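Local coordinates for protein superoxide dismutase [Ni] (Streptomyces coelicolor, PDB 1T6U) that catalyses the nickel-dependent dismutation of superoxide into hydrogen peroxide and molecular oxygen, working as a hollow homohexamer of four-helix-bundle subunits, at residues V8-A12 with V57-Y62; A14-E19 with L101-A105; V24-M28 with A40-K44; Y71-L77 with I110-T114. The protein carries 1 engineered substitution. All coordinates share one frame; numbering follows the deposited sequence.

Overall arrangement
Four contacts tie together the helices and N-terminal loop of a four-helix-bundle subunit. Contact 1 lays the nickel-bearing loop on the end of helix 34-62. Contact 2 joins helix 12-30 to helix 94-115, near the centre of the chain. Contact 3 pairs helices 12-30 and 34-62 and is nested inside the loops closed by contacts 1 and 2. Contact 4 sets the start of helix 74-89 against the end of helix 94-115. Contacts 1 and 4 are neighbours, with centres about 12 Å apart, and touch through Tyr-62 and Thr-114. Contact 3 lies at the other end of the bundle, its centre about 30 Å from that of contact 4. All four touch other subunits of the hexamer.

Contact 1 of 4, residues V8-A12 with V57-Y62; sequences VYDPA and VLWSDY
The ring of Tyr-9 lies against the last turn of helix 34-62, and Tyr-62 meets one face of it. Tyr-62 CB sits over the centre of that face, 3.7 Å from the centroid of the Tyr-9 ring, a CH-pi contact. The Tyr-62 ring also turns its edge to Tyr-9, edge-to-face with planes at 62°. Tyr-62 CG is anti to the backbone N (chi1 173°), which swings its ring edge, at CD1, under Tyr-9 beside CB. Tyr-62 OH is hydrogen-bonded to Thr-114.

The apolar contacts are looser. Val-57 CG1 meets the edge of the Tyr-9 ring, 4.2 Å from CE2. Leu-58 splits its methyls: CD2 touches Tyr-9 CB, and CD1 lies 4.1 Å from Pro-11 CB.

No hydrogen bond crosses the contact. Tyr-9 OH only comes beside Asp-61, 3.6 Å from its CB. Within the loop, Asp-10 OD1 accepts from Ala-12 N at 2.8 Å, capping helix 12-30. Asp-61 OD1 takes a bond from Ser-60 OG and a salt bridge from Lys-52 of a neighbouring subunit.

The side chain of Tyr-9 comes within about 5 Å of the nickel ion. The contact joins the N-terminal nickel-binding loop, with ligands His-1, Cys-2 and Cys-6, to the helical bundle.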
loop_
_atom_site.group_PDB
_atom_site.type_symbol
_atom_site.label_atom_id
_atom_site.label_comp_id
_atom_site.label_asym_id
_atom_site.label_seq_id
_atom_site.Cartn_x
_atom_site.Cartn_y
_atom_site.Cartn_z
ATOM N N VAL A 8 14.836 -11.518 -11.748
ATOM C CA VAL A 8 14.896 -10.222 -12.423
ATOM C C VAL A 8 15.309 -9.127 -11.435
ATOM O O VAL A 8 14.619 -8.883 -10.460
ATOM C CB VAL A 8 13.550 -9.856 -13.071
ATOM C CG1 VAL A 8 13.591 -8.494 -13.756
ATOM C CG2 VAL A 8 13.175 -10.898 -14.102
ATOM N N TYR A 9 16.438 -8.510 -11.724
ATOM C CA TYR A 9 16.909 -7.368 -10.945
ATOM C C TYR A 9 17.562 -6.326 -11.818
ATOM O O TYR A 9 18.191 -6.652 -12.819
ATOM C CB TYR A 9 17.989 -7.742 -9.912
ATOM C CG TYR A 9 17.564 -8.785 -8.910
ATOM C CD1 TYR A 9 17.690 -10.121 -9.204
ATOM C CD2 TYR A 9 17.026 -8.405 -7.703
ATOM C CE1 TYR A 9 17.286 -11.051 -8.268
ATOM C CE2 TYR A 9 16.629 -9.319 -6.767
ATOM C CZ TYR A 9 16.763 -10.646 -7.075
ATOM O OH TYR A 9 16.378 -11.598 -6.160
ATOM N N ASP A 10 17.474 -5.060 -11.410
ATOM C CA ASP A 10 18.205 -3.991 -12.072
ATOM C C ASP A 10 18.250 -2.819 -11.110
ATOM O O ASP A 10 17.183 -2.356 -10.679
ATOM C CB ASP A 10 17.569 -3.603 -13.386
ATOM C CG ASP A 10 18.437 -2.745 -14.269
ATOM O OD1 ASP A 10 19.168 -1.908 -13.735
ATOM O OD2 ASP A 10 18.414 -2.878 -15.515
ATOM N N PRO A 11 19.442 -2.343 -10.773
ATOM C CA PRO A 11 19.564 -1.138 -9.964
ATOM C C PRO A 11 18.876 0.083 -10.566
ATOM O O PRO A 11 18.661 1.047 -9.817
ATOM C CB PRO A 11 21.059 -0.889 -9.893
ATOM C CG PRO A 11 21.676 -2.202 -10.149
ATOM C CD PRO A 11 20.771 -2.897 -11.119
ATOM N N ALA A 12 18.494 0.077 -11.824
ATOM C CA ALA A 12 17.692 1.129 -12.407
ATOM C C ALA A 12 16.413 1.419 -11.660
ATOM O O ALA A 12 15.922 2.539 -11.682
ATOM C CB ALA A 12 17.248 0.707 -13.795
ATOM N N VAL A 57 16.436 -4.554 -1.298
ATOM C CA VAL A 57 16.189 -5.804 -2.002
ATOM C C VAL A 57 17.415 -6.267 -2.775
ATOM O O VAL A 57 17.755 -7.452 -2.788
ATOM C CB VAL A 57 14.959 -5.602 -2.923
ATOM C CG1 VAL A 57 14.895 -6.679 -3.992
ATOM C CG2 VAL A 57 13.654 -5.569 -2.109
ATOM N N LEU A 58 18.107 -5.357 -3.471
ATOM C CA LEU A 58 19.332 -5.799 -4.136
ATOM C C LEU A 58 20.277 -6.512 -3.154
ATOM O O LEU A 58 20.844 -7.586 -3.458
ATOM C CB LEU A 58 20.055 -4.613 -4.765
ATOM C CG LEU A 58 19.438 -3.963 -5.997
ATOM C CD1 LEU A 58 20.121 -2.661 -6.355
ATOM C CD2 LEU A 58 19.455 -4.882 -7.212
ATOM N N TRP A 59 20.419 -5.853 -2.001
ATOM C CA TRP A 59 21.365 -6.267 -0.959
ATOM C C TRP A 59 20.986 -7.615 -0.346
ATOM O O TRP A 59 21.818 -8.528 -0.179
ATOM C CB TRP A 59 21.462 -5.229 0.140
ATOM C CG TRP A 59 22.396 -5.537 1.256
ATOM C CD1 TRP A 59 23.757 -5.738 1.129
ATOM C CD2 TRP A 59 22.077 -5.683 2.638
ATOM N NE1 TRP A 59 24.275 -5.992 2.368
ATOM C CE2 TRP A 59 23.270 -5.967 3.318
ATOM C CE3 TRP A 59 20.898 -5.598 3.390
ATOM C CZ2 TRP A 59 23.297 -6.168 4.699
ATOM C CZ3 TRP A 59 20.929 -5.796 4.756
ATOM C CH2 TRP A 59 22.143 -6.080 5.417
ATOM N N SER A 60 19.688 -7.731 0.005
ATOM C CA SER A 60 19.283 -8.964 0.683
ATOM C C SER A 60 18.999 -10.107 -0.270
ATOM O O SER A 60 19.186 -11.283 0.021
ATOM C CB SER A 60 18.027 -8.770 1.541
ATOM O OG SER A 60 16.912 -8.337 0.745
ATOM N N ASP A 61 18.480 -9.791 -1.457
ATOM C CA ASP A 61 17.938 -10.847 -2.313
ATOM C C ASP A 61 18.819 -11.150 -3.514
ATOM O O ASP A 61 18.933 -12.317 -3.844
ATOM C CB ASP A 61 16.538 -10.427 -2.771
ATOM C CG ASP A 61 15.484 -10.329 -1.684
ATOM O OD1 ASP A 61 15.774 -10.412 -0.486
ATOM O OD2 ASP A 61 14.294 -10.140 -2.056
ATOM N N TYR A 62 19.408 -10.153 -4.138
ATOM C CA TYR A 62 20.306 -10.415 -5.277
ATOM C C TYR A 62 21.686 -10.805 -4.815
ATOM O O TYR A 62 22.258 -11.859 -5.195
ATOM C CB TYR A 62 20.372 -9.193 -6.237
ATOM C CG TYR A 62 21.445 -9.521 -7.271
ATOM C CD1 TYR A 62 21.180 -10.344 -8.348
ATOM C CD2 TYR A 62 22.715 -8.997 -7.168
ATOM C CE1 TYR A 62 22.139 -10.657 -9.296
ATOM C CE2 TYR A 62 23.699 -9.317 -8.104
ATOM C CZ TYR A 62 23.411 -10.142 -9.178
ATOM O OH TYR A 62 24.351 -10.470 -10.128
#

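Contact 2 of 4, residues A14-E19 with L101-A105; sequences ARIEAE and LDYIA
Ala-18 and Leu-101 face each other where helices 12-30 and 94-115 of the four-helix bundle run antiparallel, the axes of segments 14-19 and 101-105 at 168° and 9.8 Å apart at closest approach. Ala-18 CB fits between two branched side chains, 3.5 Å from Ile-104 CD1 and 3.7 Å from Leu-101 CD2. The first is tighter than usual for two carbons. Ile-104 CG1 stands anti to the carbonyl carbon (chi1 -68°), and from there CD1 reaches over to Ala-18 and on toward Ala-14, with CB of Ala-14 4.3 Å away. Ala-14 also touches His-54 and Val-55 of helix 34-62.

Leu-101 uses CD2 for nearly all its contacts. Besides Ala-18 it touches Arg-15 CG at 4.0 Å and Glu-19 CG at 3.8 Å. Both chains cross the leucine at about a right angle.

Beyond this methyl the two charged ends turn to each other. The Arg-15 chain bends at chi3 (74°), and NE meets Glu-19 OE1 at 3.1 Å in a salt bridge, though as a hydrogen bond it is weak.

No hydrogen bond joins the two segments. Their cohesion comes from apolar contact, with small alanines facing larger leucine and isoleucine, while the charges pair along one helix at the partly exposed side.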
loop_
_atom_site.group_PDB
_atom_site.type_symbol
_atom_site.label_atom_id
_atom_site.label_comp_id
_atom_site.label_asym_id
_atom_site.label_seq_id
_atom_site.Cartn_x
_atom_site.Cartn_y
_atom_site.Cartn_z
ATOM N N ALA A 14 15.985 1.494 -8.366
ATOM C CA ALA A 14 16.432 2.446 -7.366
ATOM C C ALA A 14 16.862 3.759 -8.004
ATOM O O ALA A 14 16.514 4.860 -7.513
ATOM C CB ALA A 14 17.606 1.875 -6.574
ATOM N N ARG A 15 17.639 3.701 -9.100
ATOM C CA ARG A 15 18.124 4.901 -9.738
ATOM C C ARG A 15 17.011 5.850 -10.193
ATOM O O ARG A 15 17.078 7.066 -9.963
ATOM C CB ARG A 15 18.985 4.541 -10.979
ATOM C CG ARG A 15 19.655 5.797 -11.564
ATOM C CD ARG A 15 20.418 5.485 -12.820
ATOM N NE ARG A 15 19.420 5.264 -13.879
ATOM C CZ ARG A 15 19.300 4.130 -14.553
ATOM N NH1 ARG A 15 20.098 3.087 -14.326
ATOM N NH2 ARG A 15 18.333 4.119 -15.465
ATOM N N ILE A 16 15.973 5.283 -10.831
ATOM C CA ILE A 16 14.961 6.202 -11.349
ATOM C C ILE A 16 14.218 6.858 -10.213
ATOM O O ILE A 16 13.883 8.036 -10.332
ATOM C CB ILE A 16 14.029 5.403 -12.296
ATOM C CG1 ILE A 16 14.753 4.809 -13.509
ATOM C CG2 ILE A 16 12.822 6.243 -12.677
ATOM C CD1 ILE A 16 14.130 3.614 -14.210
ATOM N N GLU A 17 13.995 6.173 -9.095
ATOM C CA GLU A 17 13.317 6.839 -7.957
ATOM C C GLU A 17 14.241 7.896 -7.377
ATOM O O GLU A 17 13.746 8.976 -7.044
ATOM C CB GLU A 17 12.846 5.836 -6.911
ATOM C CG GLU A 17 11.803 4.850 -7.408
ATOM C CD GLU A 17 10.530 5.533 -7.868
ATOM O OE1 GLU A 17 9.682 4.838 -8.434
ATOM O OE2 GLU A 17 10.385 6.768 -7.651
ATOM N N ALA A 18 15.554 7.624 -7.260
ATOM C CA ALA A 18 16.470 8.644 -6.762
ATOM C C ALA A 18 16.567 9.813 -7.719
ATOM O O ALA A 18 16.718 10.968 -7.294
ATOM C CB ALA A 18 17.787 7.949 -6.433
ATOM N N GLU A 19 16.486 9.591 -9.029
ATOM C CA GLU A 19 16.429 10.671 -9.995
ATOM C C GLU A 19 15.204 11.562 -9.759
ATOM O O GLU A 19 15.240 12.777 -9.820
ATOM C CB GLU A 19 16.441 10.057 -11.410
ATOM C CG GLU A 19 17.773 9.509 -11.867
ATOM C CD GLU A 19 17.722 8.807 -13.205
ATOM O OE1 GLU A 19 18.781 8.288 -13.643
ATOM O OE2 GLU A 19 16.642 8.736 -13.835
ATOM N N LEU A 101 22.352 9.274 -5.560
ATOM C CA LEU A 101 22.634 8.740 -6.904
ATOM C C LEU A 101 24.049 8.254 -7.067
ATOM O O LEU A 101 24.309 7.222 -7.726
ATOM C CB LEU A 101 22.333 9.819 -7.970
ATOM C CG LEU A 101 20.819 10.002 -8.240
ATOM C CD1 LEU A 101 20.585 11.335 -8.931
ATOM C CD2 LEU A 101 20.236 8.836 -9.032
ATOM N N ASP A 102 24.990 8.980 -6.453
ATOM C CA ASP A 102 26.381 8.534 -6.616
ATOM C C ASP A 102 26.620 7.239 -5.871
ATOM O O ASP A 102 27.360 6.408 -6.388
ATOM C CB ASP A 102 27.289 9.614 -6.091
ATOM C CG ASP A 102 27.310 10.919 -6.853
ATOM O OD1 ASP A 102 27.780 11.930 -6.276
ATOM O OD2 ASP A 102 26.888 10.950 -8.010
ATOM N N TYR A 103 25.992 7.086 -4.700
ATOM C CA TYR A 103 26.075 5.797 -4.021
ATOM C C TYR A 103 25.373 4.707 -4.822
ATOM O O TYR A 103 25.921 3.592 -4.981
ATOM C CB TYR A 103 25.453 5.847 -2.641
ATOM C CG TYR A 103 26.301 6.435 -1.558
ATOM C CD1 TYR A 103 25.866 7.516 -0.810
ATOM C CD2 TYR A 103 27.540 5.867 -1.262
ATOM C CE1 TYR A 103 26.623 8.060 0.199
ATOM C CE2 TYR A 103 28.292 6.436 -0.251
ATOM C CZ TYR A 103 27.851 7.527 0.477
ATOM O OH TYR A 103 28.684 8.019 1.485
ATOM N N ILE A 104 24.193 4.950 -5.351
ATOM C CA ILE A 104 23.558 3.935 -6.194
ATOM C C ILE A 104 24.445 3.556 -7.367
ATOM O O ILE A 104 24.493 2.394 -7.791
ATOM C CB ILE A 104 22.164 4.418 -6.663
ATOM C CG1 ILE A 104 21.196 4.508 -5.482
ATOM C CG2 ILE A 104 21.624 3.541 -7.776
ATOM C CD1 ILE A 104 19.949 5.347 -5.703
ATOM N N ALA A 105 25.153 4.551 -7.927
ATOM C CA ALA A 105 26.054 4.289 -9.053
ATOM C C ALA A 105 27.189 3.343 -8.711
ATOM O O ALA A 105 27.601 2.498 -9.525
ATOM C CB ALA A 105 26.595 5.616 -9.605
#

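Contact 3 of 4, residues V24-M28 with A40-K44; sequences VQEKM and ATVIK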
loop_
_atom_site.group_PDB
_atom_site.type_symbol
_atom_site.label_atom_id
_atom_site.label_comp_id
_atom_site.label_asym_id
_atom_site.label_seq_id
_atom_site.Cartn_x
_atom_site.Cartn_y
_atom_site.Cartn_z
ATOM N N VAL A 24 12.667 16.534 -7.854
ATOM C CA VAL A 24 11.764 17.208 -6.928
ATOM C C VAL A 24 12.492 18.273 -6.134
ATOM O O VAL A 24 12.004 19.405 -6.008
ATOM C CB VAL A 24 11.047 16.188 -6.026
ATOM C CG1 VAL A 24 10.239 16.900 -4.948
ATOM C CG2 VAL A 24 10.109 15.322 -6.853
ATOM N N GLN A 25 13.666 17.956 -5.615
ATOM C CA GLN A 25 14.462 18.943 -4.894
ATOM C C GLN A 25 14.769 20.147 -5.793
ATOM O O GLN A 25 14.607 21.282 -5.334
ATOM C CB GLN A 25 15.745 18.315 -4.338
ATOM C CG GLN A 25 15.478 17.244 -3.301
ATOM C CD GLN A 25 16.695 16.439 -2.899
ATOM O OE1 GLN A 25 17.519 16.069 -3.746
ATOM N NE2 GLN A 25 16.774 16.118 -1.604
ATOM N N GLU A 26 15.182 19.927 -7.047
ATOM C CA GLU A 26 15.442 21.066 -7.939
ATOM C C GLU A 26 14.203 21.936 -8.115
ATOM O O GLU A 26 14.203 23.185 -8.090
ATOM C CB GLU A 26 15.968 20.540 -9.270
ATOM C CG GLU A 26 17.299 19.844 -9.212
ATOM C CD GLU A 26 17.674 18.975 -10.386
ATOM O OE1 GLU A 26 18.872 18.674 -10.583
ATOM O OE2 GLU A 26 16.812 18.534 -11.166
ATOM N N LYS A 27 13.062 21.280 -8.313
ATOM C CA LYS A 27 11.835 22.043 -8.517
ATOM C C LYS A 27 11.407 22.827 -7.292
ATOM O O LYS A 27 10.808 23.885 -7.395
ATOM C CB LYS A 27 10.706 21.075 -8.924
ATOM C CG LYS A 27 10.961 20.528 -10.329
ATOM C CD LYS A 27 9.942 19.577 -10.834
ATOM C CE LYS A 27 10.087 19.246 -12.302
ATOM N NZ LYS A 27 10.262 20.376 -13.242
ATOM N N MET A 28 11.696 22.322 -6.120
ATOM C CA MET A 28 11.383 23.048 -4.896
ATOM C C MET A 28 12.106 24.367 -4.874
ATOM O O MET A 28 11.643 25.307 -4.300
ATOM C CB MET A 28 11.716 22.219 -3.635
ATOM C CG MET A 28 10.838 20.971 -3.527
ATOM S SD MET A 28 11.103 19.975 -2.047
ATOM C CE MET A 28 10.128 20.905 -0.862
ATOM N N ALA A 40 5.479 18.638 -3.013
ATOM C CA ALA A 40 6.817 18.171 -3.346
ATOM C C ALA A 40 7.386 17.366 -2.183
ATOM O O ALA A 40 8.073 16.362 -2.393
ATOM C CB ALA A 40 7.683 19.391 -3.707
ATOM N N THR A 41 7.138 17.809 -0.953
ATOM C CA THR A 41 7.669 17.134 0.214
ATOM C C THR A 41 7.025 15.785 0.375
ATOM O O THR A 41 7.737 14.796 0.625
ATOM C CB THR A 41 7.466 18.004 1.468
ATOM O OG1 THR A 41 8.098 19.284 1.299
ATOM C CG2 THR A 41 8.081 17.351 2.703
ATOM N N VAL A 42 5.698 15.700 0.234
ATOM C CA VAL A 42 4.974 14.441 0.255
ATOM C C VAL A 42 5.542 13.447 -0.762
ATOM O O VAL A 42 5.860 12.302 -0.453
ATOM C CB VAL A 42 3.473 14.672 -0.040
ATOM C CG1 VAL A 42 2.770 13.335 -0.250
ATOM C CG2 VAL A 42 2.824 15.479 1.061
ATOM N N ILE A 43 5.708 13.917 -2.003
ATOM C CA ILE A 43 6.147 13.013 -3.071
ATOM C C ILE A 43 7.587 12.589 -2.895
ATOM O O ILE A 43 7.945 11.411 -3.101
ATOM C CB ILE A 43 5.865 13.737 -4.413
ATOM C CG1 ILE A 43 4.345 13.741 -4.666
ATOM C CG2 ILE A 43 6.636 13.179 -5.567
ATOM C CD1 ILE A 43 3.877 14.605 -5.799
ATOM N N LYS A 44 8.435 13.543 -2.546
ATOM C CA LYS A 44 9.841 13.245 -2.301
ATOM C C LYS A 44 9.940 12.140 -1.268
ATOM O O LYS A 44 10.736 11.193 -1.385
ATOM C CB LYS A 44 10.572 14.514 -1.825
ATOM C CG LYS A 44 12.034 14.263 -1.452
ATOM C CD LYS A 44 12.877 15.534 -1.448
ATOM C CE LYS A 44 12.426 16.602 -0.482
ATOM N NZ LYS A 44 12.681 16.143 0.900
#
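Helices 12-30 and 34-62 form an antiparallel hairpin within the four-helix bundle, and Val-24 and Met-28 meet Ala-40 and Lys-44 near its turn. The segment axes lie at 168° and approach to 10.1 Å.

Ala-40 CB lies at the centre. Met-28 CG touches it at 3.5 Å, and Val-24 CG1 lies 3.8 Å away. The same Val-24 methyl rests on the backbone, 3.4 Å from Ala-40 O, and also meets Lys-44 CB. With CG1 anti to the backbone N (chi1 173°), Val-24 sends this branch to Ala-40 and Lys-44, while CG2 approaches Ile-43 CG2. On one side, Val-24 and Ile-43 back onto the nickel-binding loop of a neighbouring subunit, at its Leu-4 and Cys-2.

Met-28 bends at chi3 (81°). Its SD passes 3.9 Å from Lys-44 CE, and its CE ends 3.4 Å from Thr-41 OG1. Thr-41 OG1 is itself hydrogen-bonded to Gln-37 O. An alanine in place of Met-28 removes the sulfur and methyl that lie on Lys-44 CE and Thr-41, and is likely to open a gap beside Ala-40.

Lys-44 takes part through its methylenes. Its CD lies 3.6 Å from Gln-25 CG, the two chains crossing at about a right angle. NZ bonds to Ser-91 O and to His-35 of another neighbouring subunit. Gln-25 NE2 bonds to Thr-96 and also to Ser-91 O.

No hydrogen bond crosses between the two segments; they meet by van der Waals contact, largely of carbon and sulfur. Their buried polar ends are satisfied by Gln-37, Ser-91, Thr-96 and the second subunit's histidine.

Contact 4 of 4, residues Y71-L77 with I110-T114; sequences YPELHQL and IFWET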
loop_
_atom_site.group_PDB
_atom_site.type_symbol
_atom_site.label_atom_id
_atom_site.label_comp_id
_atom_site.label_asym_id
_atom_site.label_seq_id
_atom_site.Cartn_x
_atom_site.Cartn_y
_atom_site.Cartn_z
ATOM N N TYR A 71 33.623 -8.262 -2.564
ATOM C CA TYR A 71 33.400 -6.854 -2.302
ATOM C C TYR A 71 33.135 -6.660 -0.826
ATOM O O TYR A 71 32.020 -6.481 -0.376
ATOM C CB TYR A 71 32.200 -6.353 -3.106
ATOM C CG TYR A 71 32.332 -6.629 -4.594
ATOM C CD1 TYR A 71 31.765 -7.746 -5.199
ATOM C CD2 TYR A 71 33.065 -5.742 -5.381
ATOM C CE1 TYR A 71 31.920 -7.955 -6.550
ATOM C CE2 TYR A 71 33.217 -5.949 -6.757
ATOM C CZ TYR A 71 32.639 -7.068 -7.334
ATOM O OH TYR A 71 32.774 -7.290 -8.686
ATOM N N PRO A 72 34.192 -6.682 -0.042
ATOM C CA PRO A 72 34.039 -6.535 1.393
ATOM C C PRO A 72 33.466 -5.200 1.855
ATOM O O PRO A 72 32.994 -5.084 3.001
ATOM C CB PRO A 72 35.479 -6.679 1.924
ATOM C CG PRO A 72 36.366 -6.413 0.743
ATOM C CD PRO A 72 35.590 -6.870 -0.482
ATOM N N GLU A 73 33.494 -4.202 0.995
ATOM C CA GLU A 73 32.937 -2.881 1.241
ATOM C C GLU A 73 31.464 -2.792 0.927
ATOM O O GLU A 73 30.867 -1.760 1.233
ATOM C CB GLU A 73 33.660 -1.859 0.339
ATOM C CG GLU A 73 33.199 -1.901 -1.114
ATOM C CD GLU A 73 33.943 -2.808 -2.065
ATOM O OE1 GLU A 73 34.450 -3.879 -1.644
ATOM O OE2 GLU A 73 33.988 -2.398 -3.257
ATOM N N LEU A 74 30.861 -3.792 0.335
ATOM C CA LEU A 74 29.501 -3.744 -0.182
ATOM C C LEU A 74 28.447 -3.601 0.891
ATOM O O LEU A 74 27.509 -2.815 0.782
ATOM C CB LEU A 74 29.249 -5.008 -1.027
ATOM C CG LEU A 74 27.860 -5.037 -1.675
ATOM C CD1 LEU A 74 27.543 -3.772 -2.487
ATOM C CD2 LEU A 74 27.704 -6.263 -2.574
ATOM N N HIS A 75 28.608 -4.334 1.998
ATOM C CA HIS A 75 27.671 -4.141 3.103
ATOM C C HIS A 75 27.588 -2.697 3.564
ATOM O O HIS A 75 26.494 -2.152 3.712
ATOM C CB HIS A 75 28.067 -5.015 4.311
ATOM C CG HIS A 75 27.787 -6.462 4.193
ATOM N ND1 HIS A 75 26.720 -6.976 3.503
ATOM C CD2 HIS A 75 28.428 -7.531 4.705
ATOM C CE1 HIS A 75 26.732 -8.317 3.597
ATOM N NE2 HIS A 75 27.777 -8.668 4.327
ATOM N N GLN A 76 28.741 -2.085 3.827
ATOM C CA GLN A 76 28.791 -0.687 4.279
ATOM C C GLN A 76 28.337 0.253 3.191
ATOM O O GLN A 76 27.698 1.283 3.511
ATOM C CB GLN A 76 30.184 -0.294 4.757
ATOM C CG GLN A 76 30.214 1.066 5.430
ATOM C CD GLN A 76 29.468 1.122 6.733
ATOM O OE1 GLN A 76 29.661 0.297 7.626
ATOM N NE2 GLN A 76 28.578 2.103 6.882
ATOM N N LEU A 77 28.627 -0.062 1.945
ATOM C CA LEU A 77 28.138 0.755 0.852
ATOM C C LEU A 77 26.616 0.775 0.832
ATOM O O LEU A 77 26.016 1.853 0.698
ATOM C CB LEU A 77 28.698 0.243 -0.462
ATOM C CG LEU A 77 28.090 0.867 -1.731
ATOM C CD1 LEU A 77 28.388 2.349 -1.756
ATOM C CD2 LEU A 77 28.671 0.114 -2.921
ATOM N N ILE A 110 29.130 -2.516 -9.229
ATOM C CA ILE A 110 29.344 -3.868 -8.653
ATOM C C ILE A 110 28.330 -4.869 -9.197
ATOM O O ILE A 110 28.663 -5.958 -9.671
ATOM C CB ILE A 110 29.346 -3.756 -7.121
ATOM C CG1 ILE A 110 30.547 -2.911 -6.620
ATOM C CG2 ILE A 110 29.290 -5.091 -6.426
ATOM C CD1 ILE A 110 30.550 -2.684 -5.130
ATOM N N PHE A 111 27.037 -4.466 -9.162
ATOM C CA PHE A 111 25.981 -5.295 -9.732
ATOM C C PHE A 111 26.371 -5.830 -11.110
ATOM O O PHE A 111 26.368 -7.032 -11.400
ATOM C CB PHE A 111 24.674 -4.509 -9.744
ATOM C CG PHE A 111 23.531 -5.308 -10.356
ATOM C CD1 PHE A 111 22.774 -6.164 -9.594
ATOM C CD2 PHE A 111 23.228 -5.238 -11.716
ATOM C CE1 PHE A 111 21.739 -6.904 -10.165
ATOM C CE2 PHE A 111 22.181 -5.944 -12.280
ATOM C CZ PHE A 111 21.437 -6.815 -11.504
ATOM N N TRP A 112 26.692 -4.913 -12.026
ATOM C CA TRP A 112 26.967 -5.364 -13.419
ATOM C C TRP A 112 28.252 -6.159 -13.466
ATOM O O TRP A 112 28.314 -7.073 -14.285
ATOM C CB TRP A 112 26.897 -4.197 -14.418
ATOM C CG TRP A 112 25.458 -3.755 -14.546
ATOM C CD1 TRP A 112 24.889 -2.586 -14.056
ATOM C CD2 TRP A 112 24.430 -4.490 -15.191
ATOM N NE1 TRP A 112 23.568 -2.583 -14.373
ATOM C CE2 TRP A 112 23.256 -3.723 -15.069
ATOM C CE3 TRP A 112 24.371 -5.712 -15.863
ATOM C CZ2 TRP A 112 22.027 -4.142 -15.596
ATOM C CZ3 TRP A 112 23.165 -6.112 -16.377
ATOM C CH2 TRP A 112 22.007 -5.336 -16.248
ATOM N N GLU A 113 29.240 -5.892 -12.642
ATOM C CA GLU A 113 30.414 -6.808 -12.630
ATOM C C GLU A 113 29.995 -8.230 -12.275
ATOM O O GLU A 113 30.383 -9.241 -12.853
ATOM C CB GLU A 113 31.468 -6.310 -11.640
ATOM C CG GLU A 113 32.161 -5.075 -12.146
ATOM C CD GLU A 113 33.225 -4.475 -11.246
ATOM O OE1 GLU A 113 33.540 -5.051 -10.189
ATOM O OE2 GLU A 113 33.780 -3.410 -11.607
ATOM N N THR A 114 29.105 -8.326 -11.258
ATOM C CA THR A 114 28.646 -9.665 -10.867
ATOM C C THR A 114 27.752 -10.353 -11.915
ATOM O O THR A 114 27.571 -11.568 -11.813
ATOM C CB THR A 114 27.917 -9.675 -9.506
ATOM O OG1 THR A 114 26.654 -9.008 -9.648
ATOM C CG2 THR A 114 28.701 -8.947 -8.442
#
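Tyr-71 packs on Ile-110 where a type I beta turn, Tyr-71 to Leu-74, leads toward helix 74-89 of the bundle. The tight part is the face of the tyrosine ring. Ile-110 CG2 stands over its centre, 3.7 Å from the centroid of the Tyr-71 ring and 4° off the normal, a CH-pi contact. This methyl is anti to the backbone N of Ile-110, while CG1 is anti to the carbonyl carbon (chi1 -65°). CG2 thus sits over the ring centre, while CG1 and CD1 pass along the ring at CD2 before CD1 reaches the leucines. CD1 meets Leu-77 CD2 tip to tip at 4.0 Å and slides past Leu-74 CD1 at 4.1 Å. Both leucines are buried.

Thr-114 CG2 approaches Tyr-71 CE1 at 3.9 Å. The Thr-114 hydroxyl turns back to its own helix and bonds to Phe-111 O.

The loose side is at Glu-73. It is exposed, and its OE2 comes no nearer than 3.9 Å to Ile-110 CD1. Glu-113 is also partly exposed, but it forms a firmly bonded polar end. Its chain is extended beyond CG and takes the tyrosine hydroxyl as donor. A phenylalanine in place of Tyr-71 would probably keep the packing on Ile-110 but leave the Glu-113 carboxylate without this partner and the ring less firmly held at its far end.

That bond joins Tyr-71 OH to Glu-113 OE1 at 2.8 Å, on the anti lone pair of the oxygen, with ring and carboxylate planes 40° apart.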